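Local structure of immunity 23 family protein (5FFP) at residues A[28-32]-A[100-105]; A[113-117]-A[141-145]; A[24-29]-A[40-45]. The protein is a CdiI immunity protein that probably protects its own cell by neutralising the toxin of a contact-dependent growth inhibition system. All coordinates share one frame; numbering follows the deposited sequence.

Contact 1 (A[28-32]-A[100-105]); sequences CLGYF and VSAESL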
loop_
_atom_site.group_PDB
_atom_site.type_symbol
_atom_site.label_atom_id
_atom_site.label_comp_id
_atom_site.label_asym_id
_atom_site.label_seq_id
_atom_site.Cartn_x
_atom_site.Cartn_y
_atom_site.Cartn_z
ATOM N N CYS A 28 26.655 -10.861 -1.556
ATOM C CA CYS A 28 26.185 -10.635 -0.179
ATOM C C CYS A 28 26.075 -9.171 0.148
ATOM O O CYS A 28 26.834 -8.330 -0.383
ATOM C CB CYS A 28 27.122 -11.297 0.810
ATOM S SG CYS A 28 27.207 -13.100 0.610
ATOM N N LEU A 29 25.078 -8.873 0.986
ATOM C CA LEU A 29 24.838 -7.529 1.440
ATOM C C LEU A 29 24.279 -7.562 2.849
ATOM O O LEU A 29 23.413 -8.375 3.180
ATOM C CB LEU A 29 23.862 -6.815 0.534
ATOM C CG LEU A 29 23.656 -5.358 0.882
ATOM C CD1 LEU A 29 23.502 -4.534 -0.377
ATOM C CD2 LEU A 29 22.456 -5.177 1.760
ATOM N N GLY A 30 24.851 -6.718 3.697
ATOM C CA GLY A 30 24.423 -6.651 5.077
ATOM C C GLY A 30 24.488 -5.225 5.534
ATOM O O GLY A 30 25.245 -4.449 4.991
ATOM N N TYR A 31 23.662 -4.910 6.503
ATOM C CA TYR A 31 23.680 -3.661 7.250
ATOM C C TYR A 31 24.202 -4.014 8.664
ATOM O O TYR A 31 23.679 -4.951 9.318
ATOM C CB TYR A 31 22.260 -3.127 7.416
ATOM C CG TYR A 31 21.626 -2.403 6.265
ATOM C CD1 TYR A 31 22.188 -2.376 4.994
ATOM C CD2 TYR A 31 20.423 -1.797 6.437
ATOM C CE1 TYR A 31 21.579 -1.719 3.943
ATOM C CE2 TYR A 31 19.803 -1.151 5.394
ATOM C CZ TYR A 31 20.390 -1.128 4.144
ATOM O OH TYR A 31 19.741 -0.451 3.128
ATOM N N PHE A 32 25.230 -3.302 9.114
ATOM C CA PHE A 32 25.599 -3.268 10.543
ATOM C C PHE A 32 24.856 -2.092 11.186
ATOM O O PHE A 32 24.897 -0.969 10.689
ATOM C CB PHE A 32 27.078 -2.974 10.753
ATOM C CG PHE A 32 27.973 -4.134 10.567
ATOM C CD1 PHE A 32 28.195 -5.009 11.593
ATOM C CD2 PHE A 32 28.661 -4.293 9.384
ATOM C CE1 PHE A 32 29.043 -6.089 11.416
ATOM C CE2 PHE A 32 29.504 -5.362 9.183
ATOM C CZ PHE A 32 29.708 -6.265 10.205
ATOM N N VAL A 100 14.014 1.635 4.771
ATOM C CA VAL A 100 15.306 1.761 4.101
ATOM C C VAL A 100 16.045 0.454 3.861
ATOM O O VAL A 100 17.216 0.479 3.410
ATOM C CB VAL A 100 16.223 2.749 4.845
ATOM C CG1 VAL A 100 15.520 4.093 5.012
ATOM C CG2 VAL A 100 16.648 2.201 6.193
ATOM N N SER A 101 15.405 -0.681 4.146
ATOM C CA SER A 101 16.012 -1.965 3.792
ATOM C C SER A 101 16.296 -2.043 2.295
ATOM O O SER A 101 15.441 -1.710 1.492
ATOM C CB SER A 101 15.101 -3.155 4.115
ATOM O OG SER A 101 14.491 -3.052 5.375
ATOM N N ALA A 102 17.491 -2.489 1.940
ATOM C CA ALA A 102 17.746 -3.026 0.631
ATOM C C ALA A 102 16.706 -4.100 0.364
ATOM O O ALA A 102 16.143 -4.648 1.313
ATOM C CB ALA A 102 19.137 -3.609 0.585
ATOM N N GLU A 103 16.448 -4.385 -0.920
ATOM C CA GLU A 103 15.439 -5.376 -1.344
ATOM C C GLU A 103 15.801 -6.787 -0.908
ATOM O O GLU A 103 14.931 -7.560 -0.526
ATOM C CB GLU A 103 15.238 -5.408 -2.886
ATOM C CG GLU A 103 14.401 -4.277 -3.476
ATOM C CD GLU A 103 14.138 -4.406 -4.997
ATOM O OE1 GLU A 103 14.009 -3.356 -5.685
ATOM O OE2 GLU A 103 14.054 -5.554 -5.514
ATOM N N SER A 104 17.079 -7.141 -0.979
ATOM C CA SER A 104 17.475 -8.476 -0.549
ATOM C C SER A 104 17.100 -8.641 0.920
ATOM O O SER A 104 16.636 -9.703 1.311
ATOM C CB SER A 104 18.963 -8.745 -0.821
ATOM O OG SER A 104 19.781 -7.667 -0.401
ATOM N N LEU A 105 17.273 -7.579 1.717
ATOM C CA LEU A 105 16.985 -7.652 3.152
ATOM C C LEU A 105 15.483 -7.707 3.439
ATOM O O LEU A 105 15.036 -8.591 4.146
ATOM C CB LEU A 105 17.639 -6.505 3.923
ATOM C CG LEU A 105 19.170 -6.473 3.898
ATOM C CD1 LEU A 105 19.652 -5.142 4.476
ATOM C CD2 LEU A 105 19.761 -7.643 4.672
#
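Tyr31 and Leu29 reach from strand 26-33, in the four-stranded antiparallel sheet, to the start of helix 103-108. This is buried sheet-to-helix packing. Leu105 CD1 sits over one face of the Tyr31 ring. It lies 3.7 Å from the centroid of the Tyr31 ring and 8° off the ring normal, a nearly central CH-pi contact. The leucine holds its CG anti to its own carbonyl carbon (chi1 -63°), and CD1 is the branch that meets the ring. Phe9, on the neighbouring strand 9-15, meets the same tyrosine edge-to-face.

The CD2 branch of Leu29 does the touching. It meets two partners on the helix side: Leu29 CD2 is 3.9 Å from both Ala102 CB and Leu105 CD1. The two leucine side chains cross at about a right angle. Ala102 is the N-cap residue of the helix, and its methyl faces the strand. Ser104 turns its hydroxyl to Asp48 of helix 45-52. Ser101 bonds instead to the backbone O of Tyr110.

The phenol supplies the polar link. It extends beyond the apolar patch to the loop before the helix. Tyr31 OH donates to Val100 O at 2.7 Å, in the plane of that carbonyl, with a C=O...O angle of 154°.

Contact 2 (A[113-117]-A[141-145]); sequences FLVEY and RGEFQ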
loop_
_atom_site.group_PDB
_atom_site.type_symbol
_atom_site.label_atom_id
_atom_site.label_comp_id
_atom_site.label_asym_id
_atom_site.label_seq_id
_atom_site.Cartn_x
_atom_site.Cartn_y
_atom_site.Cartn_z
ATOM N N PHE A 113 13.871 0.784 9.302
ATOM C CA PHE A 113 13.249 2.068 9.077
ATOM C C PHE A 113 14.152 3.188 9.556
ATOM O O PHE A 113 14.893 3.015 10.517
ATOM C CB PHE A 113 11.902 2.138 9.800
ATOM C CG PHE A 113 10.904 1.076 9.376
ATOM C CD1 PHE A 113 10.097 1.254 8.252
ATOM C CD2 PHE A 113 10.735 -0.071 10.137
ATOM C CE1 PHE A 113 9.171 0.294 7.871
ATOM C CE2 PHE A 113 9.809 -1.035 9.776
ATOM C CZ PHE A 113 9.019 -0.853 8.640
ATOM N N LEU A 114 14.084 4.332 8.879
ATOM C CA LEU A 114 14.775 5.530 9.295
ATOM C C LEU A 114 13.765 6.546 9.859
ATOM O O LEU A 114 12.786 6.896 9.184
ATOM C CB LEU A 114 15.489 6.141 8.105
ATOM C CG LEU A 114 16.544 7.215 8.397
ATOM C CD1 LEU A 114 17.668 6.668 9.253
ATOM C CD2 LEU A 114 17.108 7.774 7.100
ATOM N N VAL A 115 14.006 7.021 11.083
ATOM C CA VAL A 115 13.241 8.132 11.668
ATOM C C VAL A 115 14.220 9.223 12.110
ATOM O O VAL A 115 15.175 8.953 12.845
ATOM C CB VAL A 115 12.446 7.672 12.911
ATOM C CG1 VAL A 115 11.772 8.853 13.598
ATOM C CG2 VAL A 115 11.417 6.609 12.554
ATOM N N GLU A 116 13.975 10.458 11.681
ATOM C CA GLU A 116 14.846 11.568 12.025
ATOM C C GLU A 116 14.175 12.435 13.098
ATOM O O GLU A 116 12.950 12.462 13.194
ATOM C CB GLU A 116 15.157 12.415 10.786
ATOM C CG GLU A 116 15.934 11.685 9.698
ATOM C CD GLU A 116 16.147 12.569 8.463
ATOM O OE1 GLU A 116 15.519 13.648 8.397
ATOM O OE2 GLU A 116 16.946 12.223 7.574
ATOM N N TYR A 117 14.989 13.100 13.924
ATOM C CA TYR A 117 14.504 14.097 14.848
ATOM C C TYR A 117 15.533 15.200 14.984
ATOM O O TYR A 117 16.653 14.958 15.431
ATOM C CB TYR A 117 14.191 13.517 16.233
ATOM C CG TYR A 117 13.679 14.573 17.207
ATOM C CD1 TYR A 117 12.351 14.975 17.179
ATOM C CD2 TYR A 117 14.529 15.177 18.135
ATOM C CE1 TYR A 117 11.874 15.945 18.049
ATOM C CE2 TYR A 117 14.065 16.152 19.013
ATOM C CZ TYR A 117 12.735 16.528 18.967
ATOM O OH TYR A 117 12.241 17.470 19.822
ATOM N N ARG A 141 21.973 12.704 12.108
ATOM C CA ARG A 141 21.130 12.942 10.943
ATOM C C ARG A 141 21.991 13.134 9.710
ATOM O O ARG A 141 22.997 13.819 9.753
ATOM C CB ARG A 141 20.257 14.178 11.144
ATOM C CG ARG A 141 19.279 14.417 9.989
ATOM C CD ARG A 141 18.220 15.456 10.307
ATOM N NE ARG A 141 18.781 16.810 10.229
ATOM C CZ ARG A 141 19.076 17.477 9.107
ATOM N NH1 ARG A 141 19.594 18.700 9.196
ATOM N NH2 ARG A 141 18.863 16.937 7.901
ATOM N N GLY A 142 21.588 12.499 8.613
ATOM C CA GLY A 142 22.370 12.467 7.382
ATOM C C GLY A 142 23.350 11.289 7.297
ATOM O O GLY A 142 23.902 11.033 6.222
ATOM N N GLU A 143 23.582 10.585 8.411
ATOM C CA GLU A 143 24.639 9.560 8.476
ATOM C C GLU A 143 24.284 8.407 7.533
ATOM O O GLU A 143 25.075 8.044 6.669
ATOM C CB GLU A 143 24.846 9.071 9.922
ATOM C CG GLU A 143 26.073 8.184 10.154
ATOM C CD GLU A 143 26.240 7.723 11.606
ATOM O OE1 GLU A 143 25.790 8.430 12.538
ATOM O OE2 GLU A 143 26.851 6.658 11.844
ATOM N N PHE A 144 23.061 7.890 7.656
ATOM C CA PHE A 144 22.567 6.853 6.755
ATOM C C PHE A 144 22.716 7.229 5.275
ATOM O O PHE A 144 23.318 6.522 4.491
ATOM C CB PHE A 144 21.103 6.506 7.062
ATOM C CG PHE A 144 20.526 5.498 6.110
ATOM C CD1 PHE A 144 19.965 5.911 4.921
ATOM C CD2 PHE A 144 20.581 4.146 6.388
ATOM C CE1 PHE A 144 19.453 5.002 4.031
ATOM C CE2 PHE A 144 20.059 3.230 5.503
ATOM C CZ PHE A 144 19.498 3.656 4.324
ATOM N N GLN A 145 22.147 8.339 4.880
ATOM C CA GLN A 145 22.264 8.743 3.489
ATOM C C GLN A 145 23.728 8.784 3.026
ATOM O O GLN A 145 24.055 8.283 1.958
ATOM C CB GLN A 145 21.609 10.111 3.273
ATOM C CG GLN A 145 20.094 10.068 3.377
ATOM C CD GLN A 145 19.571 10.329 4.793
ATOM O OE1 GLN A 145 20.244 10.040 5.797
ATOM N NE2 GLN A 145 18.356 10.851 4.880
#
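The start of the C-terminal helix 143-154 packs here against strand 110-117 of an antiparallel sheet. Leu114 and Glu116 both point from the strand toward the helix. Their backbones also bond to His98, Val62 and Asp64. Leu114 sends its CD2 methyl to the Phe144 ring, with Leu114 CD2 at 4.0 Å from Phe144 CD1. The other methyl rests near the root of the same side chain, Leu114 CD1 lying 4.1 Å from Phe144 CB. Phe144 also stacks on Phe9, which ties this core to the other sheet.

Leu114 CD2 touches the Gln145 amide as well, at 4.0 Å from Gln145 NE2. The glutamine bends at chi2 (91°), which brings its amide back toward the strand. Gln145 NE2 then gives a weak hydrogen bond to Glu116 OE2, 3.3 Å long. The Glu116 side chain is extended beyond CG and comes from the opposite direction. The carboxylate and amide planes are turned 44° apart. The stronger partner of Gln145 NE2 is Cys57 O, so the amide bridges the strand and a loop.

Arg141 lies across the Glu116 carboxylate with its aliphatic part: Arg141 CD is 3.8 Å from Glu116 OE1. Its guanidinium does not close a salt bridge here, since Arg141 NH2 stays 4.7 Å from Glu116 OE1. Arg141 NE pairs with Glu119 instead. Nearby opposite charges may still steady the carboxylate. The arrangement is typical of an alpha+beta fold, where the first turn of a helix packs on an antiparallel strand through an apolar centre with a polar margin.

Contact 3 (A[24-29]-A[40-45]); sequences FANGCL and SSNSTL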
loop_
_atom_site.group_PDB
_atom_site.type_symbol
_atom_site.label_atom_id
_atom_site.label_comp_id
_atom_site.label_asym_id
_atom_site.label_seq_id
_atom_site.Cartn_x
_atom_site.Cartn_y
_atom_site.Cartn_z
ATOM N N PHE A 24 25.228 -9.376 -13.734
ATOM C CA PHE A 24 24.617 -9.603 -12.475
ATOM C C PHE A 24 25.744 -9.871 -11.487
ATOM O O PHE A 24 26.341 -10.945 -11.493
ATOM C CB PHE A 24 23.661 -10.776 -12.543
ATOM C CG PHE A 24 22.661 -10.698 -13.664
ATOM C CD1 PHE A 24 21.679 -9.748 -13.644
ATOM C CD2 PHE A 24 22.719 -11.571 -14.743
ATOM C CE1 PHE A 24 20.763 -9.658 -14.666
ATOM C CE2 PHE A 24 21.817 -11.491 -15.762
ATOM C CZ PHE A 24 20.828 -10.538 -15.723
ATOM N N ALA A 25 26.042 -8.865 -10.670
ATOM C CA ALA A 25 26.954 -8.999 -9.533
ATOM C C ALA A 25 26.151 -9.619 -8.425
ATOM O O ALA A 25 25.421 -8.902 -7.710
ATOM C CB ALA A 25 27.517 -7.621 -9.104
ATOM N N ASN A 26 26.247 -10.932 -8.286
ATOM C CA ASN A 26 25.461 -11.638 -7.281
ATOM C C ASN A 26 26.310 -12.015 -6.105
ATOM O O ASN A 26 27.389 -12.587 -6.280
ATOM C CB ASN A 26 24.866 -12.945 -7.849
ATOM C CG ASN A 26 23.825 -12.693 -8.916
ATOM O OD1 ASN A 26 23.036 -11.719 -8.827
ATOM N ND2 ASN A 26 23.864 -13.510 -9.968
ATOM N N GLY A 27 25.818 -11.778 -4.907
ATOM C CA GLY A 27 26.654 -11.956 -3.727
ATOM C C GLY A 27 25.959 -11.585 -2.429
ATOM O O GLY A 27 24.799 -11.945 -2.213
ATOM N N CYS A 28 26.655 -10.861 -1.556
ATOM C CA CYS A 28 26.185 -10.635 -0.179
ATOM C C CYS A 28 26.075 -9.171 0.148
ATOM O O CYS A 28 26.834 -8.330 -0.383
ATOM C CB CYS A 28 27.122 -11.297 0.810
ATOM S SG CYS A 28 27.207 -13.100 0.610
ATOM N N LEU A 29 25.078 -8.873 0.986
ATOM C CA LEU A 29 24.838 -7.529 1.440
ATOM C C LEU A 29 24.279 -7.562 2.849
ATOM O O LEU A 29 23.413 -8.375 3.180
ATOM C CB LEU A 29 23.862 -6.815 0.534
ATOM C CG LEU A 29 23.656 -5.358 0.882
ATOM C CD1 LEU A 29 23.502 -4.534 -0.377
ATOM C CD2 LEU A 29 22.456 -5.177 1.760
ATOM N N SER A 40 22.189 -10.916 3.937
ATOM C CA SER A 40 21.592 -11.838 2.999
ATOM C C SER A 40 22.645 -12.221 2.015
ATOM O O SER A 40 23.407 -11.375 1.583
ATOM C CB SER A 40 20.464 -11.134 2.211
ATOM O OG SER A 40 20.153 -11.867 1.073
ATOM N N SER A 41 22.672 -13.498 1.643
ATOM C CA SER A 41 23.530 -13.934 0.590
ATOM C C SER A 41 22.728 -14.131 -0.694
ATOM O O SER A 41 23.049 -15.011 -1.484
ATOM C CB SER A 41 24.199 -15.238 0.978
ATOM O OG SER A 41 23.228 -16.256 1.178
ATOM N N ASN A 42 21.720 -13.295 -0.884
ATOM C CA ASN A 42 20.720 -13.422 -1.938
ATOM C C ASN A 42 20.626 -12.167 -2.771
ATOM O O ASN A 42 19.643 -11.984 -3.490
ATOM C CB ASN A 42 19.304 -13.618 -1.361
ATOM C CG ASN A 42 19.124 -14.954 -0.692
ATOM O OD1 ASN A 42 19.829 -15.914 -1.009
ATOM N ND2 ASN A 42 18.170 -15.042 0.216
ATOM N N SER A 43 21.636 -11.305 -2.706
ATOM C CA SER A 43 21.528 -10.003 -3.333
ATOM C C SER A 43 22.094 -10.001 -4.720
ATOM O O SER A 43 23.031 -10.731 -4.972
ATOM C CB SER A 43 22.263 -8.982 -2.503
ATOM O OG SER A 43 22.556 -7.789 -3.245
ATOM N N THR A 44 21.509 -9.181 -5.613
ATOM C CA THR A 44 22.110 -8.785 -6.873
ATOM C C THR A 44 22.391 -7.314 -6.696
ATOM O O THR A 44 21.473 -6.483 -6.613
ATOM C CB THR A 44 21.180 -8.987 -8.104
ATOM O OG1 THR A 44 20.840 -10.368 -8.256
ATOM C CG2 THR A 44 21.881 -8.519 -9.394
ATOM N N LEU A 45 23.662 -6.978 -6.607
ATOM C CA LEU A 45 24.052 -5.715 -6.033
ATOM C C LEU A 45 23.682 -4.550 -6.918
ATOM O O LEU A 45 23.353 -3.475 -6.413
ATOM C CB LEU A 45 25.544 -5.679 -5.727
ATOM C CG LEU A 45 26.124 -6.864 -4.972
ATOM C CD1 LEU A 45 27.608 -6.632 -4.833
ATOM C CD2 LEU A 45 25.501 -7.044 -3.601
#
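Asn26 and Thr44 lie side by side and point the same way from their strands. Thr44 OG1 donates to Asn26 OD1 at 2.6 Å, tilted 21° from the plane of the amide carbonyl. The threonine hydroxyl is anti to its own carbonyl carbon (chi1 -61°), which turns it to the asparagine. Asn26 ND2 bonds to Trp19 O, so both ends of the amide are held. The Thr44 methyl CG2 comes to the edge of the Phe24 ring. Next to this pair, Leu45 N donates to Ala25 O at 2.8 Å, nearly straight at 170°.

These residues belong to the beta hairpin of strands 26-33 and 36-44. Asn26 and Thr44 form a non-hydrogen-bonded antiparallel pair. Gly27 with Ser43 and Leu29 with Ser40 are hydrogen-bonded pairs, and a beta bulge between them shifts the register by one. Beside the bulge the chain turns a corner at Ser41. There Cys28 SG packs on Ser41 CB at 3.7 Å. Ser40 OG accepts from Asn42 N at 2.9 Å, an ST turn.

On the sheet face that carries Leu29, Ser40 and Ser43, Ser43 CB lies 4.1 Å from Leu29 CB. The Ser43 hydroxyl goes to Asp48. Leu45 begins helix 45-52, and its CD2 reaches Cys28 O at 3.7 Å.

In the fold
Contacts 1 and 3 start from the same strand, 26-33, and share Cys28 and Leu29. Their centres are about 9 Å apart. Contact 3 joins this strand to its hairpin partner, and contact 1 joins it to helix 103-108. Ser104 of that helix packs on Ser40 and Ser43. Contact 2 comes later in the chain, on the second sheet. Its centre is about 16 Å from that of contact 1, and the two touch where Val100 packs on Phe144 and Leu114. Contacts 2 and 3 do not touch; their centres are about 24 Å apart, on opposite sides of the chain's centre. Packing thus runs from the first sheet through Val100 into contact 2, consistent with a shared core.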